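Local coordinates for tail fiber protein (Pseudomonas aeruginosa, PDB 6CL6) that forms the trimeric receptor-binding tail fiber of the contractile R2-type pyocin and probably recognises the surface of target bacteria, at residues 36-41 with 55-59; 135-141 with 159-164; 143-149 with 169-175; 299-305 with 364-370; 326-331 with 342-346. All coordinates share one frame; numbering follows the deposited sequence.

Contact 1: 36-41 with 55-59; sequences FARGLA and VPLML
Pro56 lies over one face of the Phe36 ring, its CD 3.6 Å from the ring centroid and displaced toward the rim, a CH-pi contact in which the two side chains cross at a slant. Pro56 CG comes down beside Phe36 CD1 at 3.3 Å, while Val55 approaches the same ring from another direction, its side chain crossing that of Phe36 at about a right angle. Phe36 CG sits between the backbone N and carbonyl carbon (chi1 51°), which turns the ring back onto the proline. Farther along, Leu57 CD2 rests 3.4 Å from Gly39 O, and Ala41 CB fits between Leu57 CG and Leu59 CB. Two waters join the backbones: one donates to both Leu40 O and Leu57 O, the other donates to Ala41 O and accepts from Leu59 N. The contact lays a loop with a 3-10 turn on 57-60, an outermost strand of its antiparallel sheet within the chain; strand 72-79 pairs with it, Ala41 touches Tyr73 there, and Leu57 packs on Met77 of the second subunit.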
# COMPACT_ATOMS: atom_id res chain seq x y z
N PHE A 36 -23.44 -30.87 -71.47
CA PHE A 36 -22.91 -29.79 -70.62
C PHE A 36 -23.63 -28.48 -70.85
O PHE A 36 -23.69 -27.63 -69.95
CB PHE A 36 -21.39 -29.63 -70.86
CG PHE A 36 -21.00 -29.49 -72.29
CD1 PHE A 36 -21.16 -28.26 -72.95
CD2 PHE A 36 -20.45 -30.54 -72.98
CE1 PHE A 36 -20.76 -28.11 -74.28
CE2 PHE A 36 -20.07 -30.40 -74.31
CZ PHE A 36 -20.22 -29.17 -74.94
N ALA A 37 -24.19 -28.28 -72.04
CA ALA A 37 -24.95 -27.06 -72.30
C ALA A 37 -26.33 -27.07 -71.68
O ALA A 37 -26.99 -26.02 -71.61
CB ALA A 37 -25.06 -26.82 -73.81
N ARG A 38 -26.79 -28.22 -71.18
CA ARG A 38 -28.02 -28.32 -70.40
C ARG A 38 -27.73 -28.24 -68.90
O ARG A 38 -28.64 -28.38 -68.10
CB ARG A 38 -28.72 -29.63 -70.74
CG ARG A 38 -29.00 -29.84 -72.23
CD ARG A 38 -29.46 -31.26 -72.50
NE ARG A 38 -30.67 -31.60 -71.78
CZ ARG A 38 -31.17 -32.83 -71.68
NH1 ARG A 38 -30.56 -33.84 -72.29
NH2 ARG A 38 -32.30 -33.04 -70.98
N GLY A 39 -26.48 -28.02 -68.53
CA GLY A 39 -26.11 -28.07 -67.12
C GLY A 39 -25.91 -29.47 -66.57
O GLY A 39 -25.75 -29.62 -65.35
N LEU A 40 -25.86 -30.48 -67.44
CA LEU A 40 -25.66 -31.87 -67.00
C LEU A 40 -24.18 -32.20 -66.94
O LEU A 40 -23.46 -32.06 -67.94
CB LEU A 40 -26.37 -32.82 -67.96
CG LEU A 40 -27.91 -32.69 -67.97
CD1 LEU A 40 -28.46 -33.58 -69.11
CD2 LEU A 40 -28.48 -33.05 -66.69
N ALA A 41 -23.72 -32.65 -65.78
CA ALA A 41 -22.31 -32.93 -65.54
C ALA A 41 -22.01 -34.38 -65.89
O ALA A 41 -21.41 -35.12 -65.13
CB ALA A 41 -21.95 -32.61 -64.10
N VAL A 55 -14.34 -30.06 -71.73
CA VAL A 55 -15.75 -29.70 -71.77
C VAL A 55 -16.01 -28.75 -70.61
O VAL A 55 -15.29 -28.79 -69.60
CB VAL A 55 -16.64 -30.94 -71.71
CG1 VAL A 55 -16.38 -31.82 -72.93
CG2 VAL A 55 -16.37 -31.73 -70.42
N PRO A 56 -17.02 -27.89 -70.71
CA PRO A 56 -17.16 -26.83 -69.72
C PRO A 56 -17.77 -27.25 -68.41
O PRO A 56 -17.73 -26.46 -67.47
CB PRO A 56 -18.04 -25.79 -70.43
CG PRO A 56 -18.78 -26.56 -71.48
CD PRO A 56 -17.85 -27.66 -71.91
N LEU A 57 -18.24 -28.48 -68.28
CA LEU A 57 -18.78 -28.98 -67.03
C LEU A 57 -18.47 -30.47 -66.90
O LEU A 57 -18.68 -31.24 -67.83
CB LEU A 57 -20.29 -28.70 -66.95
CG LEU A 57 -20.99 -29.14 -65.67
CD1 LEU A 57 -20.59 -28.33 -64.50
CD2 LEU A 57 -22.47 -29.07 -65.83
N MET A 58 -17.89 -30.85 -65.76
CA MET A 58 -17.72 -32.25 -65.40
C MET A 58 -17.98 -32.38 -63.90
O MET A 58 -18.09 -31.39 -63.16
CB MET A 58 -16.33 -32.78 -65.73
CG MET A 58 -15.23 -32.02 -65.00
SD MET A 58 -13.58 -32.61 -65.41
CE MET A 58 -13.59 -32.56 -67.20
N LEU A 59 -18.14 -33.63 -63.47
CA LEU A 59 -18.28 -34.00 -62.06
C LEU A 59 -17.24 -35.08 -61.78
O LEU A 59 -17.20 -36.08 -62.50
CB LEU A 59 -19.66 -34.52 -61.73
CG LEU A 59 -19.94 -35.17 -60.36
CD1 LEU A 59 -19.84 -34.16 -59.23
CD2 LEU A 59 -21.30 -35.83 -60.36
O HOH W 1 -21.08 -32.61 -68.94
O HOH W 2 -18.76 -35.51 -65.79

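Contact 2: 135-141 with 159-164; sequences PGGVNLD and SGANYP
With CG opposite the backbone N (chi1 -173°), the Asn139 side chain turns its OD1 onto Asp141 N, two residues on, an Asx turn, and also presents it to Asn162, whose amide comes across at a slant, the amide planes 18° apart. Asn162 ND2 donates to Asn139 OD1 at 2.9 Å, and this donor and Asp141 N reach the oxygen from opposite faces of its plane. The Asp141 carboxylate stacks on the Asn162 amide, planes 19° apart, and its OD1 forms a salt bridge with Arg196. Between these two loops a single beta bridge pairs Asn139 with Ala161: Ala161 N donates to Val138 O, and Leu140 N to Ala161 O at 2.9 Å. Leu140 CD2 sits over one face of the Tyr163 ring, 4.0 Å from its centroid. At the far end Gly137 N donates to Ser159 OG. Gln151 NE2 bonds both Pro135 O and Tyr163 OH. One water donates to Pro135 O and accepts from Val138 N and from Tyr163 OH, the last at 2.7 Å.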
# COMPACT_ATOMS: atom_id res chain seq x y z
N PRO A 135 -22.34 -24.96 -27.04
CA PRO A 135 -23.32 -25.55 -26.11
C PRO A 135 -22.67 -25.81 -24.76
O PRO A 135 -21.55 -25.37 -24.52
CB PRO A 135 -23.70 -26.85 -26.81
CG PRO A 135 -22.46 -27.26 -27.52
CD PRO A 135 -21.84 -25.96 -28.01
N GLY A 136 -23.37 -26.53 -23.89
CA GLY A 136 -22.76 -27.02 -22.67
C GLY A 136 -21.79 -28.15 -22.95
O GLY A 136 -21.71 -28.70 -24.03
N GLY A 137 -21.01 -28.48 -21.93
CA GLY A 137 -20.15 -29.65 -21.99
C GLY A 137 -18.92 -29.57 -22.87
O GLY A 137 -18.26 -30.60 -23.07
N VAL A 138 -18.57 -28.39 -23.38
CA VAL A 138 -17.47 -28.29 -24.33
C VAL A 138 -16.15 -28.23 -23.59
O VAL A 138 -15.98 -27.47 -22.64
CB VAL A 138 -17.63 -27.08 -25.25
CG1 VAL A 138 -16.46 -26.96 -26.17
CG2 VAL A 138 -18.93 -27.17 -26.03
N ASN A 139 -15.20 -29.05 -24.03
CA ASN A 139 -13.81 -28.95 -23.59
C ASN A 139 -13.07 -28.04 -24.57
O ASN A 139 -12.91 -28.38 -25.76
CB ASN A 139 -13.19 -30.33 -23.55
CG ASN A 139 -11.80 -30.33 -22.94
OD1 ASN A 139 -11.11 -29.29 -22.84
ND2 ASN A 139 -11.37 -31.50 -22.52
N LEU A 140 -12.63 -26.87 -24.09
CA LEU A 140 -12.00 -25.93 -24.99
C LEU A 140 -10.72 -26.48 -25.59
O LEU A 140 -10.28 -25.96 -26.61
CB LEU A 140 -11.70 -24.60 -24.29
CG LEU A 140 -12.92 -23.82 -23.80
CD1 LEU A 140 -12.54 -22.39 -23.48
CD2 LEU A 140 -14.08 -23.82 -24.80
N ASP A 141 -10.14 -27.52 -24.98
CA ASP A 141 -9.00 -28.19 -25.59
C ASP A 141 -9.37 -28.81 -26.93
O ASP A 141 -8.47 -29.13 -27.72
CB ASP A 141 -8.46 -29.32 -24.68
CG ASP A 141 -7.67 -28.80 -23.49
OD1 ASP A 141 -7.64 -27.59 -23.25
OD2 ASP A 141 -7.03 -29.65 -22.76
N SER A 159 -20.44 -26.18 -17.16
CA SER A 159 -20.53 -27.59 -17.50
C SER A 159 -19.46 -28.04 -18.49
O SER A 159 -19.35 -29.24 -18.78
CB SER A 159 -21.89 -27.92 -18.09
OG SER A 159 -22.06 -27.27 -19.35
N GLY A 160 -18.70 -27.12 -19.05
CA GLY A 160 -17.61 -27.44 -19.95
C GLY A 160 -16.31 -27.60 -19.20
O GLY A 160 -16.27 -27.72 -17.97
N ALA A 161 -15.22 -27.64 -19.96
CA ALA A 161 -13.90 -27.88 -19.42
C ALA A 161 -12.92 -26.94 -20.07
O ALA A 161 -13.07 -26.55 -21.24
CB ALA A 161 -13.45 -29.32 -19.63
N ASN A 162 -11.91 -26.54 -19.28
CA ASN A 162 -10.80 -25.69 -19.73
C ASN A 162 -11.23 -24.30 -20.17
O ASN A 162 -10.49 -23.61 -20.88
CB ASN A 162 -10.01 -26.41 -20.83
CG ASN A 162 -9.12 -27.51 -20.27
OD1 ASN A 162 -8.17 -27.22 -19.55
ND2 ASN A 162 -9.45 -28.75 -20.56
N TYR A 163 -12.38 -23.85 -19.73
CA TYR A 163 -12.70 -22.43 -19.76
C TYR A 163 -11.81 -21.74 -18.73
O TYR A 163 -11.53 -22.31 -17.67
CB TYR A 163 -14.16 -22.18 -19.43
CG TYR A 163 -15.16 -22.51 -20.53
CD1 TYR A 163 -15.50 -23.82 -20.81
CD2 TYR A 163 -15.77 -21.50 -21.26
CE1 TYR A 163 -16.43 -24.12 -21.79
CE2 TYR A 163 -16.70 -21.78 -22.25
CZ TYR A 163 -17.02 -23.11 -22.50
OH TYR A 163 -17.96 -23.41 -23.48
N PRO A 164 -11.32 -20.53 -19.01
CA PRO A 164 -10.45 -19.86 -18.04
C PRO A 164 -11.19 -19.28 -16.86
O PRO A 164 -10.57 -19.00 -15.83
CB PRO A 164 -9.79 -18.74 -18.86
CG PRO A 164 -10.77 -18.43 -19.95
CD PRO A 164 -11.47 -19.77 -20.26
O HOH W 3 -19.55 -25.55 -22.88

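Contact 3: 143-149 with 169-175; sequences MVTSGWW and GLLHVYA
Gly147 and Val173 exchange a pair of backbone hydrogen bonds, Gly147 N to Val173 O at 2.9 Å and Val173 N to Gly147 O at 2.8 Å, the latter almost straight (176°). Two residues on, Trp149 N donates to Leu171 O and Leu171 N to Trp149 O. Ahead of the strand, Ser146 OG accepts from Ala175 N at 2.9 Å and is also bonded to Lys128 O of the third subunit. These strands, 147-151 and 169-177, are antiparallel neighbours in a mixed sheet, and Trp148 opposite His172 is the non-hydrogen-bonded pair between the two doubly bonded ones. There Trp148 CB lies over a face of the His172 ring, 3.9 Å from its centroid, and the two side chains run side by side with planes 13° apart but hardly overlapping. Leu170 CD1 meets the Trp148 ring at its edge, 3.4 Å from CE3, and Trp148 NE1 is satisfied by Thr127 O. On the face carrying Leu171 and Val173, the Met143 chain, bent at chi2 and chi3, brings CE over the centre of the Trp149 ring, 3.4 Å above its plane. Trp149 CZ3 in turn reaches Val173 CG2 at 3.8 Å.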
# COMPACT_ATOMS: atom_id res chain seq x y z
N MET A 143 -11.17 -27.24 -29.21
CA MET A 143 -11.39 -26.15 -30.17
C MET A 143 -10.04 -25.80 -30.79
O MET A 143 -9.33 -24.90 -30.35
CB MET A 143 -12.04 -24.97 -29.47
CG MET A 143 -13.36 -25.30 -28.80
SD MET A 143 -14.65 -25.90 -29.91
CE MET A 143 -14.98 -24.40 -30.85
N VAL A 144 -9.69 -26.57 -31.83
CA VAL A 144 -8.33 -26.50 -32.37
C VAL A 144 -8.31 -26.06 -33.83
O VAL A 144 -7.32 -26.26 -34.53
CB VAL A 144 -7.62 -27.86 -32.21
CG1 VAL A 144 -7.34 -28.13 -30.72
CG2 VAL A 144 -8.48 -28.98 -32.78
N THR A 145 -9.39 -25.50 -34.32
CA THR A 145 -9.44 -24.95 -35.68
C THR A 145 -9.74 -23.45 -35.64
O THR A 145 -10.49 -22.98 -34.78
CB THR A 145 -10.49 -25.71 -36.55
OG1 THR A 145 -11.81 -25.31 -36.19
CG2 THR A 145 -10.35 -27.20 -36.36
N SER A 146 -9.12 -22.71 -36.55
CA SER A 146 -9.20 -21.25 -36.50
C SER A 146 -10.63 -20.77 -36.63
O SER A 146 -11.42 -21.32 -37.39
CB SER A 146 -8.36 -20.66 -37.62
OG SER A 146 -7.01 -20.85 -37.42
N GLY A 147 -10.96 -19.72 -35.89
CA GLY A 147 -12.30 -19.15 -35.91
C GLY A 147 -12.64 -18.45 -34.61
O GLY A 147 -11.77 -18.19 -33.77
N TRP A 148 -13.90 -18.09 -34.47
CA TRP A 148 -14.34 -17.54 -33.21
C TRP A 148 -15.73 -18.08 -32.88
O TRP A 148 -16.56 -18.28 -33.77
CB TRP A 148 -14.34 -16.01 -33.18
CG TRP A 148 -15.14 -15.30 -34.22
CD1 TRP A 148 -14.92 -15.31 -35.55
CD2 TRP A 148 -16.25 -14.43 -34.00
NE1 TRP A 148 -15.84 -14.51 -36.19
CE2 TRP A 148 -16.66 -13.96 -35.26
CE3 TRP A 148 -16.93 -14.01 -32.86
CZ2 TRP A 148 -17.72 -13.09 -35.41
CZ3 TRP A 148 -17.98 -13.15 -33.00
CH2 TRP A 148 -18.38 -12.71 -34.28
N TRP A 149 -15.97 -18.27 -31.59
CA TRP A 149 -17.16 -18.91 -31.08
C TRP A 149 -17.66 -18.15 -29.85
O TRP A 149 -16.88 -17.57 -29.09
CB TRP A 149 -16.90 -20.38 -30.71
CG TRP A 149 -16.74 -21.28 -31.84
CD1 TRP A 149 -17.69 -22.10 -32.37
CD2 TRP A 149 -15.55 -21.52 -32.60
NE1 TRP A 149 -17.16 -22.81 -33.41
CE2 TRP A 149 -15.85 -22.45 -33.58
CE3 TRP A 149 -14.25 -21.03 -32.53
CZ2 TRP A 149 -14.90 -22.90 -34.51
CZ3 TRP A 149 -13.31 -21.45 -33.45
CH2 TRP A 149 -13.65 -22.38 -34.44
N GLY A 169 -18.76 -15.73 -22.74
CA GLY A 169 -17.64 -15.00 -23.32
C GLY A 169 -17.38 -15.37 -24.75
O GLY A 169 -18.05 -16.22 -25.33
N LEU A 170 -16.37 -14.72 -25.30
CA LEU A 170 -15.95 -14.89 -26.69
C LEU A 170 -14.63 -15.63 -26.79
O LEU A 170 -13.59 -15.13 -26.34
CB LEU A 170 -15.84 -13.52 -27.37
CG LEU A 170 -15.80 -13.55 -28.88
CD1 LEU A 170 -17.05 -14.13 -29.47
CD2 LEU A 170 -15.58 -12.15 -29.39
N LEU A 171 -14.66 -16.77 -27.47
CA LEU A 171 -13.46 -17.54 -27.76
C LEU A 171 -12.94 -17.28 -29.16
O LEU A 171 -13.70 -17.42 -30.14
CB LEU A 171 -13.72 -19.04 -27.63
CG LEU A 171 -12.61 -20.01 -28.03
CD1 LEU A 171 -11.50 -19.95 -26.97
CD2 LEU A 171 -13.12 -21.42 -28.14
N HIS A 172 -11.64 -16.95 -29.25
CA HIS A 172 -10.93 -16.93 -30.52
C HIS A 172 -9.93 -18.07 -30.59
O HIS A 172 -9.24 -18.36 -29.60
CB HIS A 172 -10.17 -15.62 -30.75
CG HIS A 172 -10.98 -14.53 -31.36
ND1 HIS A 172 -11.73 -13.66 -30.61
CD2 HIS A 172 -11.14 -14.15 -32.65
CE1 HIS A 172 -12.32 -12.79 -31.41
NE2 HIS A 172 -12.00 -13.08 -32.65
N VAL A 173 -9.84 -18.71 -31.74
CA VAL A 173 -8.83 -19.72 -31.99
C VAL A 173 -8.02 -19.30 -33.20
O VAL A 173 -8.57 -19.11 -34.29
CB VAL A 173 -9.45 -21.11 -32.20
CG1 VAL A 173 -8.35 -22.15 -32.40
CG2 VAL A 173 -10.38 -21.49 -31.09
N TYR A 174 -6.71 -19.20 -33.02
CA TYR A 174 -5.75 -18.97 -34.10
C TYR A 174 -4.89 -20.23 -34.21
O TYR A 174 -3.86 -20.37 -33.55
CB TYR A 174 -4.92 -17.73 -33.86
CG TYR A 174 -5.75 -16.52 -33.50
CD1 TYR A 174 -6.48 -15.82 -34.46
CD2 TYR A 174 -5.79 -16.06 -32.20
CE1 TYR A 174 -7.21 -14.74 -34.14
CE2 TYR A 174 -6.53 -14.96 -31.87
CZ TYR A 174 -7.25 -14.30 -32.85
OH TYR A 174 -7.98 -13.19 -32.56
N ALA A 175 -5.33 -21.13 -35.11
CA ALA A 175 -4.65 -22.41 -35.30
C ALA A 175 -3.47 -22.19 -36.26
O ALA A 175 -3.52 -22.50 -37.47
CB ALA A 175 -5.63 -23.46 -35.80

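Contact 4: 299-305 with 364-370; sequences RQWGQVT and VLSWEAF
The indole of Trp367 lies flat on the opposite backbone: Gly302 N is 3.3 Å above the ring plane over its centre, and Trp301 C stands over the same face nearer the rim. Trp367 chi1 of 62° folds the ring across the neighbouring strand, where Gly302 has no side chain to obstruct it. Around this tight middle, the backbones exchange paired hydrogen bonds at Gln300-Ala369, Gly302-Trp367 and Val304-Leu365, Gly302 N to Trp367 O being the longest at 3.3 Å. Buried charge lies on the other face: Glu368 OE2 meets Arg299 through weak bonds, NH2 at 3.3 Å and NE at 3.4 Å, with the guanidinium and carboxylate planes 74° apart. Stronger partners are Tyr328 for Glu368 and Glu368 of the third subunit for Arg299, so the pairs link up across the trimer. Toward Thr305 the contact opens to solvent; exposed Val364 CG2 touches Thr305 OG1 at 3.6 Å, and the side chains of Gln303 and Ser366 touch lightly, CG to CB at 4.1 Å. A water bridges Gln303 O and Trp367 NE1. Strands 297-306 and 363-371 are neighbouring inner strands of an antiparallel sheet, flanked by 288-292 and 324-331, while Ile314 and Ile355 of the second sheet pack on Trp367.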
# COMPACT_ATOMS: atom_id res chain seq x y z
N ARG A 299 22.81 33.17 78.51
CA ARG A 299 23.67 33.24 79.69
C ARG A 299 24.81 34.20 79.40
O ARG A 299 25.36 34.21 78.30
CB ARG A 299 24.24 31.88 80.09
CG ARG A 299 23.18 30.88 80.53
CD ARG A 299 23.83 29.70 81.27
NE ARG A 299 24.35 30.06 82.60
CZ ARG A 299 23.64 30.04 83.73
NH1 ARG A 299 22.36 29.69 83.73
NH2 ARG A 299 24.22 30.38 84.88
N GLN A 300 25.17 35.00 80.40
CA GLN A 300 26.21 36.00 80.24
C GLN A 300 27.08 35.99 81.50
O GLN A 300 26.69 35.44 82.52
CB GLN A 300 25.62 37.41 80.02
CG GLN A 300 24.47 37.48 79.03
CD GLN A 300 24.23 38.90 78.52
OE1 GLN A 300 25.17 39.59 78.14
NE2 GLN A 300 22.98 39.34 78.53
N TRP A 301 28.26 36.59 81.38
CA TRP A 301 29.22 36.58 82.48
C TRP A 301 30.20 37.73 82.31
O TRP A 301 30.34 38.31 81.24
CB TRP A 301 29.99 35.26 82.56
CG TRP A 301 30.63 34.92 81.27
CD1 TRP A 301 31.88 35.24 80.86
CD2 TRP A 301 30.02 34.19 80.18
NE1 TRP A 301 32.10 34.76 79.58
CE2 TRP A 301 30.98 34.10 79.16
CE3 TRP A 301 28.77 33.59 79.99
CZ2 TRP A 301 30.72 33.46 77.94
CZ3 TRP A 301 28.52 32.95 78.78
CH2 TRP A 301 29.49 32.89 77.79
N GLY A 302 30.90 38.02 83.40
CA GLY A 302 31.87 39.09 83.43
C GLY A 302 32.50 39.17 84.81
O GLY A 302 32.31 38.29 85.65
N GLN A 303 33.27 40.23 85.01
CA GLN A 303 33.89 40.49 86.31
C GLN A 303 33.74 41.97 86.63
O GLN A 303 33.56 42.79 85.73
CB GLN A 303 35.36 40.10 86.35
CG GLN A 303 35.68 38.70 85.87
CD GLN A 303 35.76 38.61 84.35
OE1 GLN A 303 36.31 39.50 83.69
NE2 GLN A 303 35.21 37.53 83.77
N VAL A 304 33.83 42.31 87.91
CA VAL A 304 33.64 43.70 88.33
C VAL A 304 34.42 43.92 89.62
O VAL A 304 34.48 43.04 90.48
CB VAL A 304 32.14 44.03 88.49
CG1 VAL A 304 31.51 43.24 89.61
CG2 VAL A 304 31.92 45.51 88.67
N THR A 305 35.02 45.10 89.74
CA THR A 305 35.67 45.51 91.00
C THR A 305 34.63 46.18 91.88
O THR A 305 33.99 47.16 91.46
CB THR A 305 36.85 46.45 90.73
OG1 THR A 305 37.84 45.76 89.96
CG2 THR A 305 37.48 46.90 92.07
N VAL A 364 37.63 41.96 93.45
CA VAL A 364 37.10 41.60 92.14
C VAL A 364 36.14 40.43 92.31
O VAL A 364 36.52 39.39 92.87
CB VAL A 364 38.21 41.25 91.15
CG1 VAL A 364 37.58 40.75 89.87
CG2 VAL A 364 39.09 42.48 90.87
N LEU A 365 34.91 40.60 91.85
CA LEU A 365 33.90 39.55 91.86
C LEU A 365 33.54 39.18 90.42
O LEU A 365 33.36 40.06 89.57
CB LEU A 365 32.65 39.99 92.61
CG LEU A 365 32.72 39.89 94.15
CD1 LEU A 365 33.81 40.79 94.74
CD2 LEU A 365 31.35 40.22 94.75
N SER A 366 33.48 37.90 90.15
CA SER A 366 32.92 37.45 88.88
C SER A 366 31.43 37.22 89.05
O SER A 366 30.91 37.14 90.18
CB SER A 366 33.61 36.18 88.39
OG SER A 366 33.47 35.13 89.32
N TRP A 367 30.72 37.14 87.92
CA TRP A 367 29.29 37.00 87.96
C TRP A 367 28.79 36.25 86.73
O TRP A 367 29.45 36.21 85.68
CB TRP A 367 28.62 38.37 88.06
CG TRP A 367 28.90 39.27 86.89
CD1 TRP A 367 29.82 40.26 86.83
CD2 TRP A 367 28.25 39.24 85.62
NE1 TRP A 367 29.78 40.88 85.61
CE2 TRP A 367 28.83 40.26 84.83
CE3 TRP A 367 27.24 38.47 85.06
CZ2 TRP A 367 28.44 40.51 83.52
CZ3 TRP A 367 26.84 38.71 83.74
CH2 TRP A 367 27.44 39.72 82.99
N GLU A 368 27.61 35.64 86.88
CA GLU A 368 26.87 35.05 85.78
C GLU A 368 25.42 35.49 85.88
O GLU A 368 24.89 35.71 86.97
CB GLU A 368 26.94 33.52 85.83
CG GLU A 368 28.06 32.90 85.06
CD GLU A 368 27.86 31.38 84.92
OE1 GLU A 368 28.18 30.64 85.87
OE2 GLU A 368 27.34 30.95 83.87
N ALA A 369 24.77 35.62 84.72
CA ALA A 369 23.37 35.99 84.66
C ALA A 369 22.72 35.23 83.51
O ALA A 369 23.40 34.83 82.57
CB ALA A 369 23.20 37.50 84.44
N PHE A 370 21.41 35.00 83.62
CA PHE A 370 20.69 34.32 82.57
C PHE A 370 19.33 34.97 82.38
O PHE A 370 18.80 35.64 83.27
CB PHE A 370 20.57 32.81 82.86
CG PHE A 370 19.77 32.48 84.09
CD1 PHE A 370 20.37 32.52 85.35
CD2 PHE A 370 18.43 32.12 83.99
CE1 PHE A 370 19.63 32.22 86.48
CE2 PHE A 370 17.69 31.82 85.11
CZ PHE A 370 18.29 31.87 86.36
O HOH W 4 31.18 42.98 84.26

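Contact 5: 326-331 with 342-346; sequences GGYANQ and STGFR
This is a packing contact between two beta sheets of the C-terminal gp53-like domain: strand 324-331, outermost in one antiparallel sheet within the chain, faces strand 343-346, at the edge of the other. The segment axes run nearly antiparallel (155°) with 5.2 Å at closest approach, yet the strands are not paired; side chains of 343-345 pack against the backbone and side chains of 326-331. Phe345 lies on the glycine backbone, with Gly327 CA 3.6 Å from the ring centroid and over its centre, a CH-pi contact. Its CG stands opposite the backbone N (chi1 178°), which carries the ring out to the other strand. Next along, Ala329 CB meets Thr343 CB at 4.0 Å. One water accepts from Ala329 N at 3.0 Å and is hydrogen-bonded to Thr343 OG1 at 2.9 Å. At the far end the Gln331 and Thr343 side chains run past one another head to tail, and Gln331 NE2 donates to Ser342 O at 3.3 Å from above its carbonyl plane; Asn357 OD1 also holds that amide nitrogen. Ile355 covers Ala329 and Phe345 from strand 352-357, and Phe345 O accepts from Asn330 ND2 of the third subunit. The chemistry is thus an apolar face of ring, glycine and alanine giving way to polar groups toward Ser342, whose side chain is about 7 Å from a bound calcium ion; a water satisfies the backbone N-H of Ala329 between the two sheets.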
# COMPACT_ATOMS: atom_id res chain seq x y z
N GLY A 326 17.88 35.78 86.45
CA GLY A 326 18.60 35.49 87.67
C GLY A 326 20.09 35.61 87.43
O GLY A 326 20.55 35.87 86.31
N GLY A 327 20.84 35.44 88.52
CA GLY A 327 22.28 35.56 88.48
C GLY A 327 22.88 35.31 89.84
O GLY A 327 22.17 35.06 90.83
N TYR A 328 24.22 35.36 89.87
CA TYR A 328 24.99 35.21 91.10
C TYR A 328 26.33 35.90 90.90
O TYR A 328 26.72 36.23 89.77
CB TYR A 328 25.20 33.73 91.46
CG TYR A 328 26.23 33.08 90.59
CD1 TYR A 328 27.59 33.18 90.88
CD2 TYR A 328 25.86 32.35 89.45
CE1 TYR A 328 28.53 32.61 90.08
CE2 TYR A 328 26.80 31.75 88.66
CZ TYR A 328 28.15 31.89 88.97
OH TYR A 328 29.11 31.31 88.17
N ALA A 329 27.05 36.10 92.01
CA ALA A 329 28.42 36.57 91.97
C ALA A 329 29.31 35.68 92.83
O ALA A 329 28.84 34.96 93.69
CB ALA A 329 28.51 38.02 92.47
N ASN A 330 30.61 35.77 92.58
CA ASN A 330 31.62 34.92 93.17
C ASN A 330 32.89 35.71 93.48
O ASN A 330 33.32 36.53 92.66
CB ASN A 330 31.96 33.76 92.20
CG ASN A 330 33.33 33.16 92.46
OD1 ASN A 330 33.51 32.33 93.36
ND2 ASN A 330 34.30 33.61 91.69
N GLN A 331 33.44 35.49 94.68
CA GLN A 331 34.70 36.10 95.08
C GLN A 331 35.86 35.44 94.36
O GLN A 331 36.03 34.22 94.43
CB GLN A 331 34.90 35.98 96.60
CG GLN A 331 33.83 36.62 97.46
CD GLN A 331 34.01 38.14 97.56
OE1 GLN A 331 35.02 38.68 97.11
NE2 GLN A 331 33.02 38.82 98.17
N SER A 342 30.59 37.49 101.67
CA SER A 342 29.36 37.19 100.96
C SER A 342 29.28 37.97 99.66
O SER A 342 30.01 38.92 99.43
CB SER A 342 28.15 37.53 101.85
OG SER A 342 28.04 36.60 102.90
N THR A 343 28.32 37.55 98.82
CA THR A 343 28.07 38.16 97.54
C THR A 343 26.58 38.34 97.34
O THR A 343 25.75 37.72 98.01
CB THR A 343 28.63 37.28 96.40
OG1 THR A 343 27.96 36.02 96.42
CG2 THR A 343 30.11 37.06 96.57
N GLY A 344 26.24 39.18 96.37
CA GLY A 344 24.86 39.34 95.99
C GLY A 344 24.74 39.74 94.53
O GLY A 344 25.59 40.46 93.98
N PHE A 345 23.67 39.26 93.90
CA PHE A 345 23.29 39.66 92.55
C PHE A 345 21.84 40.10 92.62
O PHE A 345 20.98 39.33 93.07
CB PHE A 345 23.49 38.52 91.57
CG PHE A 345 23.09 38.84 90.15
CD1 PHE A 345 21.76 38.83 89.76
CD2 PHE A 345 24.05 39.13 89.20
CE1 PHE A 345 21.40 39.10 88.46
CE2 PHE A 345 23.70 39.40 87.89
CZ PHE A 345 22.36 39.40 87.52
N ARG A 346 21.56 41.33 92.21
CA ARG A 346 20.21 41.86 92.37
C ARG A 346 20.01 43.03 91.42
O ARG A 346 20.95 43.51 90.78
CB ARG A 346 19.93 42.28 93.81
CG ARG A 346 20.42 43.68 94.16
CD ARG A 346 20.25 43.97 95.65
NE ARG A 346 20.50 45.38 95.97
CZ ARG A 346 21.71 45.88 96.25
NH1 ARG A 346 22.78 45.10 96.23
NH2 ARG A 346 21.85 47.17 96.53
O HOH W 5 25.75 35.53 94.60

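How the contacts relate
The contacts are strung along a very extended chain. Contact 1 comes first, then contacts 2 and 3, whose segments alternate in sequence and whose centres are 13 Å apart; Leu140 packs on Leu171 between them. Contact 1 lies about 39 Å from contact 3, centre to centre, in a separate sheet. Contacts 4 and 5 form a distant pair, their centres about 176 and 181 Å from that of contact 1, with contact 5 nested inside the loop that contact 4 closes. The centres of contacts 4 and 5 are about 8 Å apart, and their strands 363-371 and 324-331 are neighbours in one sheet. Contacts 1, 3, 4 and 5 touch other subunits, consistent with a fiber of separate beta domains, each assembled as a trimer.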